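Flagellar motor switch protein FliG (PDB 3HJL) probably forms part of the rotor-mounted switch complex (C ring) of the flagellar motor, which is thought to contact chemotaxis proteins and the components that set the direction of rotation. Local coordinates at residues A[196-201]-A[234-239]; A[55-60]-A[87-92]; A[112-117]-A[142-147]. All coordinates share one frame; numbering follows the deposited sequence.

Contact 1: A[196-201]-A[234-239]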
loop_
_atom_site.group_PDB
_atom_site.type_symbol
_atom_site.label_atom_id
_atom_site.label_comp_id
_atom_site.label_asym_id
_atom_site.label_seq_id
_atom_site.Cartn_x
_atom_site.Cartn_y
_atom_site.Cartn_z
ATOM N N LYS A 196 0.761 1.668 22.570
ATOM C CA LYS A 196 1.791 2.329 21.770
ATOM C C LYS A 196 3.125 2.116 22.462
ATOM O O LYS A 196 3.218 2.237 23.679
ATOM C CB LYS A 196 1.495 3.828 21.620
ATOM C CG LYS A 196 0.336 4.142 20.682
ATOM C CD LYS A 196 0.781 4.121 19.221
ATOM C CE LYS A 196 -0.396 4.301 18.252
ATOM N NZ LYS A 196 -1.349 3.152 18.269
ATOM N N LEU A 197 4.153 1.811 21.682
ATOM C CA LEU A 197 5.448 1.426 22.226
ATOM C C LEU A 197 6.562 2.040 21.381
ATOM O O LEU A 197 6.532 1.942 20.161
ATOM C CB LEU A 197 5.534 -0.118 22.248
ATOM C CG LEU A 197 6.823 -0.775 22.750
ATOM C CD1 LEU A 197 6.526 -1.947 23.671
ATOM C CD2 LEU A 197 7.719 -1.199 21.586
ATOM N N GLU A 198 7.519 2.698 22.030
ATOM C CA GLU A 198 8.644 3.316 21.327
ATOM C C GLU A 198 9.769 2.294 21.231
ATOM O O GLU A 198 10.683 2.269 22.056
ATOM C CB GLU A 198 9.100 4.600 22.031
ATOM C CG GLU A 198 10.084 5.431 21.218
ATOM C CD GLU A 198 10.400 6.779 21.859
ATOM O OE1 GLU A 198 10.322 7.796 21.140
ATOM O OE2 GLU A 198 10.702 6.832 23.076
ATOM N N GLY A 199 9.669 1.439 20.220
ATOM C CA GLY A 199 10.615 0.341 19.998
ATOM C C GLY A 199 12.091 0.700 19.961
ATOM O O GLY A 199 12.924 -0.049 20.483
ATOM N N THR A 200 12.421 1.827 19.328
ATOM C CA THR A 200 13.807 2.325 19.300
ATOM C C THR A 200 14.333 2.609 20.717
ATOM O O THR A 200 15.494 2.322 21.020
ATOM C CB THR A 200 13.938 3.598 18.436
ATOM O OG1 THR A 200 12.912 4.530 18.793
ATOM C CG2 THR A 200 13.799 3.257 16.969
ATOM N N ALA A 201 13.456 3.125 21.584
ATOM C CA ALA A 201 13.792 3.397 22.984
ATOM C C ALA A 201 13.970 2.111 23.785
ATOM O O ALA A 201 14.937 1.973 24.532
ATOM C CB ALA A 201 12.719 4.280 23.633
ATOM N N ARG A 234 20.685 4.457 18.207
ATOM C CA ARG A 234 21.788 5.149 18.908
ATOM C C ARG A 234 21.368 6.503 19.485
ATOM O O ARG A 234 21.869 6.904 20.528
ATOM C CB ARG A 234 23.009 5.356 18.000
ATOM C CG ARG A 234 23.613 4.085 17.407
ATOM C CD ARG A 234 24.999 4.343 16.815
ATOM N NE ARG A 234 26.047 3.679 17.602
ATOM C CZ ARG A 234 26.562 2.468 17.346
ATOM N NH1 ARG A 234 26.189 1.743 16.278
ATOM N NH2 ARG A 234 27.489 1.975 18.161
ATOM N N GLU A 235 20.498 7.220 18.771
ATOM C CA GLU A 235 19.896 8.469 19.272
ATOM C C GLU A 235 19.180 8.260 20.617
ATOM O O GLU A 235 19.276 9.099 21.512
ATOM C CB GLU A 235 18.908 9.035 18.244
ATOM C CG GLU A 235 19.583 9.668 17.022
ATOM C CD GLU A 235 18.596 10.115 15.943
ATOM O OE1 GLU A 235 17.379 9.827 16.067
ATOM O OE2 GLU A 235 19.046 10.761 14.964
ATOM N N LYS A 236 18.501 7.131 20.759
ATOM C CA LYS A 236 17.818 6.783 22.006
ATOM C C LYS A 236 18.749 6.235 23.098
ATOM O O LYS A 236 18.371 6.248 24.278
ATOM C CB LYS A 236 16.703 5.775 21.728
ATOM C CG LYS A 236 15.630 6.266 20.753
ATOM C CD LYS A 236 14.856 7.436 21.304
ATOM C CE LYS A 236 13.650 7.733 20.460
ATOM N NZ LYS A 236 12.920 8.897 21.007
ATOM N N MET A 237 19.935 5.738 22.712
ATOM C CA MET A 237 20.931 5.211 23.675
ATOM C C MET A 237 21.578 6.305 24.532
ATOM O O MET A 237 21.972 6.042 25.671
ATOM C CB MET A 237 22.009 4.377 22.966
ATOM C CG MET A 237 21.519 2.998 22.490
ATOM S SD MET A 237 22.682 2.148 21.387
ATOM C CE MET A 237 24.142 2.021 22.418
ATOM N N PHE A 238 21.759 7.496 23.959
ATOM C CA PHE A 238 22.137 8.674 24.747
ATOM C C PHE A 238 21.254 9.858 24.362
ATOM O O PHE A 238 21.323 10.376 23.206
ATOM C CB PHE A 238 23.617 9.053 24.612
ATOM C CG PHE A 238 24.081 10.010 25.688
ATOM C CD1 PHE A 238 24.617 9.525 26.877
ATOM C CD2 PHE A 238 23.877 11.378 25.558
ATOM C CE1 PHE A 238 24.984 10.385 27.894
ATOM C CE2 PHE A 238 24.244 12.248 26.569
ATOM C CZ PHE A 238 24.800 11.750 27.743
ATOM N N THR A 239 20.448 10.287 25.346
ATOM C CA THR A 239 19.501 11.386 25.191
ATOM C C THR A 239 20.013 12.576 25.999
ATOM O O THR A 239 20.958 12.443 26.785
ATOM C CB THR A 239 18.065 10.960 25.662
ATOM O OG1 THR A 239 17.109 11.953 25.276
ATOM C CG2 THR A 239 17.998 10.759 27.177
#

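Contact 2: A[55-60]-A[87-92]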
loop_
_atom_site.group_PDB
_atom_site.type_symbol
_atom_site.label_atom_id
_atom_site.label_comp_id
_atom_site.label_asym_id
_atom_site.label_seq_id
_atom_site.Cartn_x
_atom_site.Cartn_y
_atom_site.Cartn_z
ATOM N N GLU A 55 -5.416 -6.053 -27.930
ATOM C CA GLU A 55 -5.002 -4.804 -28.593
ATOM C C GLU A 55 -4.834 -4.991 -30.106
ATOM O O GLU A 55 -5.181 -4.102 -30.888
ATOM C CB GLU A 55 -3.685 -4.283 -27.984
ATOM C CG GLU A 55 -3.282 -2.862 -28.435
ATOM C CD GLU A 55 -2.014 -2.346 -27.753
ATOM O OE1 GLU A 55 -1.050 -3.129 -27.593
ATOM O OE2 GLU A 55 -1.970 -1.145 -27.404
ATOM N N GLU A 56 -4.298 -6.144 -30.505
ATOM C CA GLU A 56 -4.144 -6.486 -31.918
ATOM C C GLU A 56 -5.473 -6.895 -32.588
ATOM O O GLU A 56 -5.628 -6.702 -33.794
ATOM C CB GLU A 56 -3.065 -7.561 -32.099
ATOM C CG GLU A 56 -1.671 -7.084 -31.642
ATOM C CD GLU A 56 -0.611 -8.188 -31.635
ATOM O OE1 GLU A 56 -0.586 -9.006 -32.585
ATOM O OE2 GLU A 56 0.218 -8.212 -30.691
ATOM N N ILE A 57 -6.418 -7.460 -31.827
ATOM C CA ILE A 57 -7.757 -7.772 -32.372
ATOM C C ILE A 57 -8.531 -6.482 -32.667
ATOM O O ILE A 57 -9.294 -6.430 -33.635
ATOM C CB ILE A 57 -8.607 -8.646 -31.428
ATOM C CG1 ILE A 57 -8.026 -10.055 -31.313
ATOM C CG2 ILE A 57 -10.019 -8.764 -31.947
ATOM C CD1 ILE A 57 -8.815 -10.967 -30.382
ATOM N N GLU A 58 -8.338 -5.453 -31.835
ATOM C CA GLU A 58 -8.932 -4.129 -32.086
ATOM C C GLU A 58 -8.411 -3.483 -33.382
ATOM O O GLU A 58 -9.183 -2.891 -34.131
ATOM C CB GLU A 58 -8.677 -3.182 -30.914
ATOM C CG GLU A 58 -9.456 -3.526 -29.659
ATOM C CD GLU A 58 -9.103 -2.632 -28.480
ATOM O OE1 GLU A 58 -8.558 -1.523 -28.700
ATOM O OE2 GLU A 58 -9.380 -3.039 -27.329
ATOM N N ASN A 59 -7.102 -3.577 -33.613
ATOM C CA ASN A 59 -6.481 -3.047 -34.828
ATOM C C ASN A 59 -6.939 -3.817 -36.072
ATOM O O ASN A 59 -7.181 -3.215 -37.111
ATOM C CB ASN A 59 -4.951 -3.084 -34.717
ATOM C CG ASN A 59 -4.406 -2.144 -33.642
ATOM O OD1 ASN A 59 -4.975 -1.085 -33.367
ATOM N ND2 ASN A 59 -3.283 -2.525 -33.047
ATOM N N ILE A 60 -7.050 -5.142 -35.956
ATOM C CA ILE A 60 -7.641 -5.995 -37.016
ATOM C C ILE A 60 -9.105 -5.614 -37.291
ATOM O O ILE A 60 -9.519 -5.534 -38.447
ATOM C CB ILE A 60 -7.618 -7.502 -36.620
ATOM C CG1 ILE A 60 -6.190 -8.054 -36.648
ATOM C CG2 ILE A 60 -8.489 -8.335 -37.567
ATOM C CD1 ILE A 60 -6.045 -9.412 -35.968
ATOM N N LYS A 87 -15.272 -11.989 -30.289
ATOM C CA LYS A 87 -15.807 -13.312 -29.912
ATOM C C LYS A 87 -15.264 -14.420 -30.824
ATOM O O LYS A 87 -15.025 -15.543 -30.377
ATOM C CB LYS A 87 -17.346 -13.342 -29.955
ATOM C CG LYS A 87 -18.088 -12.225 -29.188
ATOM C CD LYS A 87 -17.464 -11.847 -27.833
ATOM C CE LYS A 87 -17.488 -13.002 -26.824
ATOM N NZ LYS A 87 -17.021 -12.566 -25.470
ATOM N N VAL A 88 -15.075 -14.093 -32.098
ATOM C CA VAL A 88 -14.604 -15.043 -33.095
ATOM C C VAL A 88 -13.132 -15.403 -32.876
ATOM O O VAL A 88 -12.789 -16.578 -32.761
ATOM C CB VAL A 88 -14.772 -14.462 -34.532
ATOM C CG1 VAL A 88 -14.223 -15.426 -35.581
ATOM C CG2 VAL A 88 -16.235 -14.135 -34.810
ATOM N N ILE A 89 -12.282 -14.379 -32.811
ATOM C CA ILE A 89 -10.832 -14.557 -32.673
ATOM C C ILE A 89 -10.531 -14.897 -31.201
ATOM O O ILE A 89 -10.760 -14.056 -30.331
ATOM C CB ILE A 89 -10.052 -13.260 -33.075
ATOM C CG1 ILE A 89 -10.452 -12.789 -34.486
ATOM C CG2 ILE A 89 -8.539 -13.505 -32.999
ATOM C CD1 ILE A 89 -9.746 -11.514 -34.945
ATOM N N PRO A 90 -10.018 -16.124 -30.917
ATOM C CA PRO A 90 -9.839 -16.535 -29.510
ATOM C C PRO A 90 -8.724 -15.791 -28.754
ATOM O O PRO A 90 -7.855 -15.193 -29.386
ATOM C CB PRO A 90 -9.498 -18.022 -29.624
ATOM C CG PRO A 90 -8.894 -18.169 -30.964
ATOM C CD PRO A 90 -9.558 -17.174 -31.850
ATOM N N PRO A 91 -8.762 -15.821 -27.404
ATOM C CA PRO A 91 -7.742 -15.148 -26.614
ATOM C C PRO A 91 -6.478 -15.999 -26.461
ATOM O O PRO A 91 -6.524 -17.213 -26.652
ATOM C CB PRO A 91 -8.430 -14.957 -25.265
ATOM C CG PRO A 91 -9.330 -16.114 -25.144
ATOM C CD PRO A 91 -9.758 -16.485 -26.537
ATOM N N THR A 92 -5.371 -15.351 -26.106
ATOM C CA THR A 92 -4.069 -16.017 -25.974
ATOM C C THR A 92 -3.960 -16.722 -24.614
ATOM O O THR A 92 -4.728 -16.426 -23.694
ATOM C CB THR A 92 -2.910 -14.993 -26.089
ATOM O OG1 THR A 92 -2.956 -14.095 -24.979
ATOM C CG2 THR A 92 -3.012 -14.190 -27.365
#

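Contact 3: A[112-117]-A[142-147]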
loop_
_atom_site.group_PDB
_atom_site.type_symbol
_atom_site.label_atom_id
_atom_site.label_comp_id
_atom_site.label_asym_id
_atom_site.label_seq_id
_atom_site.Cartn_x
_atom_site.Cartn_y
_atom_site.Cartn_z
ATOM N N GLU A 112 -8.713 -14.715 3.403
ATOM C CA GLU A 112 -8.280 -13.943 4.567
ATOM C C GLU A 112 -9.461 -13.329 5.313
ATOM O O GLU A 112 -9.424 -13.206 6.541
ATOM C CB GLU A 112 -7.300 -12.843 4.163
ATOM C CG GLU A 112 -5.965 -13.349 3.657
ATOM C CD GLU A 112 -5.157 -14.093 4.721
ATOM O OE1 GLU A 112 -5.023 -13.583 5.866
ATOM O OE2 GLU A 112 -4.642 -15.183 4.394
ATOM N N ILE A 113 -10.476 -12.899 4.555
ATOM C CA ILE A 113 -11.741 -12.397 5.111
ATOM C C ILE A 113 -12.484 -13.505 5.880
ATOM O O ILE A 113 -13.106 -13.252 6.910
ATOM C CB ILE A 113 -12.687 -11.860 3.957
ATOM C CG1 ILE A 113 -12.213 -10.510 3.435
ATOM C CG2 ILE A 113 -14.114 -11.721 4.440
ATOM C CD1 ILE A 113 -12.397 -9.351 4.445
ATOM N N GLU A 114 -12.422 -14.720 5.341
ATOM C CA GLU A 114 -13.068 -15.902 5.917
ATOM C C GLU A 114 -12.452 -16.270 7.287
ATOM O O GLU A 114 -13.108 -16.876 8.123
ATOM C CB GLU A 114 -12.935 -17.103 4.959
ATOM C CG GLU A 114 -14.235 -17.858 4.662
ATOM C CD GLU A 114 -15.095 -17.158 3.629
ATOM O OE1 GLU A 114 -14.924 -15.939 3.447
ATOM O OE2 GLU A 114 -15.966 -17.813 3.021
ATOM N N LYS A 115 -11.179 -15.944 7.487
ATOM C CA LYS A 115 -10.519 -16.157 8.774
ATOM C C LYS A 115 -10.966 -15.180 9.865
ATOM O O LYS A 115 -10.823 -15.478 11.049
ATOM C CB LYS A 115 -9.007 -16.043 8.621
ATOM C CG LYS A 115 -8.386 -17.145 7.778
ATOM C CD LYS A 115 -6.908 -16.870 7.565
ATOM C CE LYS A 115 -6.332 -17.691 6.428
ATOM N NZ LYS A 115 -4.910 -17.305 6.220
ATOM N N VAL A 116 -11.506 -14.027 9.474
ATOM C CA VAL A 116 -11.852 -12.979 10.425
ATOM C C VAL A 116 -13.159 -13.315 11.137
ATOM O O VAL A 116 -14.072 -13.819 10.529
ATOM C CB VAL A 116 -11.957 -11.596 9.735
ATOM C CG1 VAL A 116 -12.233 -10.498 10.761
ATOM C CG2 VAL A 116 -10.673 -11.286 8.960
ATOM N N ASP A 117 -13.199 -13.088 12.449
ATOM C CA ASP A 117 -14.390 -13.328 13.256
ATOM C C ASP A 117 -15.594 -12.576 12.650
ATOM O O ASP A 117 -15.526 -11.377 12.410
ATOM C CB ASP A 117 -14.123 -12.850 14.680
ATOM C CG ASP A 117 -15.191 -13.279 15.655
ATOM O OD1 ASP A 117 -14.857 -14.088 16.536
ATOM O OD2 ASP A 117 -16.350 -12.822 15.546
ATOM N N PRO A 142 -21.630 -19.680 1.968
ATOM C CA PRO A 142 -22.959 -19.598 2.614
ATOM C C PRO A 142 -22.944 -19.549 4.140
ATOM O O PRO A 142 -23.780 -18.861 4.735
ATOM C CB PRO A 142 -23.656 -20.872 2.148
ATOM C CG PRO A 142 -23.012 -21.221 0.858
ATOM C CD PRO A 142 -21.620 -20.659 0.863
ATOM N N LYS A 143 -22.022 -20.285 4.767
ATOM C CA LYS A 143 -21.932 -20.295 6.221
ATOM C C LYS A 143 -21.311 -19.009 6.778
ATOM O O LYS A 143 -21.718 -18.564 7.841
ATOM C CB LYS A 143 -21.192 -21.534 6.747
ATOM C CG LYS A 143 -21.189 -21.672 8.298
ATOM C CD LYS A 143 -22.619 -21.624 8.940
ATOM C CE LYS A 143 -22.567 -21.538 10.464
ATOM N NZ LYS A 143 -23.853 -21.041 11.043
ATOM N N LYS A 144 -20.322 -18.433 6.084
ATOM C CA LYS A 144 -19.787 -17.118 6.480
ATOM C C LYS A 144 -20.829 -16.028 6.377
ATOM O O LYS A 144 -21.024 -15.272 7.322
ATOM C CB LYS A 144 -18.564 -16.682 5.651
ATOM C CG LYS A 144 -17.249 -16.734 6.387
ATOM C CD LYS A 144 -17.192 -15.813 7.606
ATOM C CE LYS A 144 -15.881 -15.987 8.326
ATOM N NZ LYS A 144 -15.913 -15.620 9.732
ATOM N N SER A 145 -21.473 -15.932 5.215
ATOM C CA SER A 145 -22.513 -14.930 5.003
ATOM C C SER A 145 -23.665 -15.094 5.999
ATOM O O SER A 145 -24.215 -14.100 6.463
ATOM C CB SER A 145 -23.022 -14.942 3.557
ATOM O OG SER A 145 -23.480 -16.224 3.194
ATOM N N ALA A 146 -23.976 -16.338 6.370
ATOM C CA ALA A 146 -25.004 -16.618 7.382
ATOM C C ALA A 146 -24.593 -16.116 8.772
ATOM O O ALA A 146 -25.416 -15.554 9.486
ATOM C CB ALA A 146 -25.306 -18.110 7.435
ATOM N N GLU A 147 -23.336 -16.363 9.156
ATOM C CA GLU A 147 -22.790 -15.904 10.445
ATOM C C GLU A 147 -22.779 -14.384 10.548
ATOM O O GLU A 147 -23.060 -13.831 11.612
ATOM C CB GLU A 147 -21.360 -16.402 10.649
ATOM C CG GLU A 147 -21.216 -17.860 11.014
ATOM C CD GLU A 147 -19.766 -18.339 10.926
ATOM O OE1 GLU A 147 -18.840 -17.506 11.064
ATOM O OE2 GLU A 147 -19.549 -19.554 10.727
#

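Contact 1: A[196-201]-A[234-239]
The carboxylate of Glu198 is the one flat group that carries this contact, and the ammonium group of Lys236 lies over its face. Lys236 NZ stands 2.8 Å from Glu198 OE1 in a hydrogen-bonded salt bridge, but it approaches from about 60° out of the carboxylate plane. The grip is one-sided, since Glu198 OE2 is 3.7 Å from Lys236 NZ. The two side chains meet at about a right angle. Glu198 sends CG away from its backbone N (chi1 -169°) and runs on extended, while Lys236 bends at chi2 (-65°), a kink that carries its methylenes past the start of helix 199-209. There Lys236 CE lies 3.7 Å from Thr200 OG1, and Lys236 CG comes within 3.9 Å of the backbone N of Ala201. The small methyl of Ala201 lets the CA atoms of Ala201 and Lys236 approach to 5.4 Å, with Ala201 CB 4.5 Å from Lys236 CD. Farther along, Ala204 touches Lys236, and Asn208 ND2 bonds to Met237 O. This helix-helix contact of the all-helical chain thus sets the first turn of helix 199-209 against the last turn of helix 227-237, in the C-terminal domain. An acidic N-cap residue and a basic one in a last helical turn each suit the helix dipole, so both charges are probably favoured even before they pair. At this exposed place, however, water is likely to compete for the ion pair, and the aliphatic chain laid on Thr200 and Ala201 supplies packing that does not depend on charge.

Contact 2: A[55-60]-A[87-92]
Ile60, which packs its CG2 4.3 Å from Ile89 CD1, sits in helix 54-70, where the Ile60 N bonds to Glu56 O at 3.0 Å. The contact itself is apolar and centres on Ile57 and Ile89. Their side chains lie alongside each other, running opposite ways: Ile57 CD1 reaches 3.7 Å from Ile89 CG2, and Ile57 CG2 lies 4.1 Å from Ile89 CD1. Ile57 has CG1 anti to its carbonyl carbon (chi1 -68°), an arrangement well tolerated by a beta-branched residue in a helix, and Ile57 CD1 also comes 3.7 Å from Ile89 O. Replacing Ile57 by an alanine removes the ethyl arm and CG2, which is likely to leave Ile89 CG2 and CD1 without their packing partner and to open a gap beside them. Ile89 leaves helical geometry directly after helix 78-88, as befits a residue followed by proline, whose ring disfavours a helical conformation in the residue before it. Pro90 and Pro91 then lead the chain away in extended form to Thr92, whose OG1 caps helix 93-114 through Glu95 N. Val52, in the loop before helix 54-70, touches both isoleucines, and Ile85 of helix 78-88 adds to the packing on Ile57. Glu58 forms a salt bridge with Lys86, so within the FliG N-terminal domain helix 54-70 meets the end of helix 78-88 through both apolar and charged side chains.

Contact 3: A[112-117]-A[142-147]
Ile113 meets the other segment through its carbonyl, with Ile113 O 4.1 Å from Lys144 CE, while its side chain leads away into the hydrophobic interior. Glu114 is next, and its side chain contacts the aliphatic part of Lys144 rather than the charge: Glu114 CD lies 3.5 Å from Lys144 CG, the two chains passing side by side with their ends pointing opposite ways. Bent at chi2 (80°), the glutamate turns its carboxylate towards Ser141, whose OG is hydrogen-bonded to Glu114 OE2, and Glu114 OE1 remains 6.4 Å from Lys144 NZ. Glu114 O lies 2.9 Å from Lys144 CE, a close approach, but 3.5 Å from Lys144 NZ at too poor an angle for a hydrogen bond. The principal polar link comes at Val116, which has left helical geometry: Lys144 NZ donates to Val116 O over 2.7 Å, with a C=O...N angle of 161°. A lysine suits this place because its long chain can lie buried while the ammonium reaches a backbone carbonyl. Ser118 OG also binds this ammonium and is itself bonded to Glu147. A long salt bridge of 3.7 Å between Lys144 NZ and Glu147 OE1 probably eases the cost of burying the charge. Asp117, at the N-cap of helix 118-125, is engaged instead with a backbone N of that helix and with Arg119. The contact therefore fastens the turn between helix 93-114 and helix 118-125 to the first turn of helix 142-150, in the FliG middle domain. Behind it, Ile113 packs on Phe136 of helix 130-137, and both Ile113 and Val116 rest on Leu121 of helix 118-125 and on residues of helix 172-193.

From the N terminus, contact 2 comes first, returning the chain after helix 78-88 to helix 54-70 within the N-terminal domain region. Helix 93-114 then leads to contact 3, which closes a loop by bringing helix 142-150 back to the turn at 112-117. Contact 1 follows much later, beyond helix 172-193, where helix 227-237 returns to the start of helix 199-209. The three loops lie in series, so none nests within or crosses another. The centres of contacts 2 and 3 are 40 Å apart, those of contacts 3 and 1 are 41 Å apart, and contacts 2 and 1 lie on opposite sides of the chain's centre. Each is a local tie within an elongated, all-helical chain.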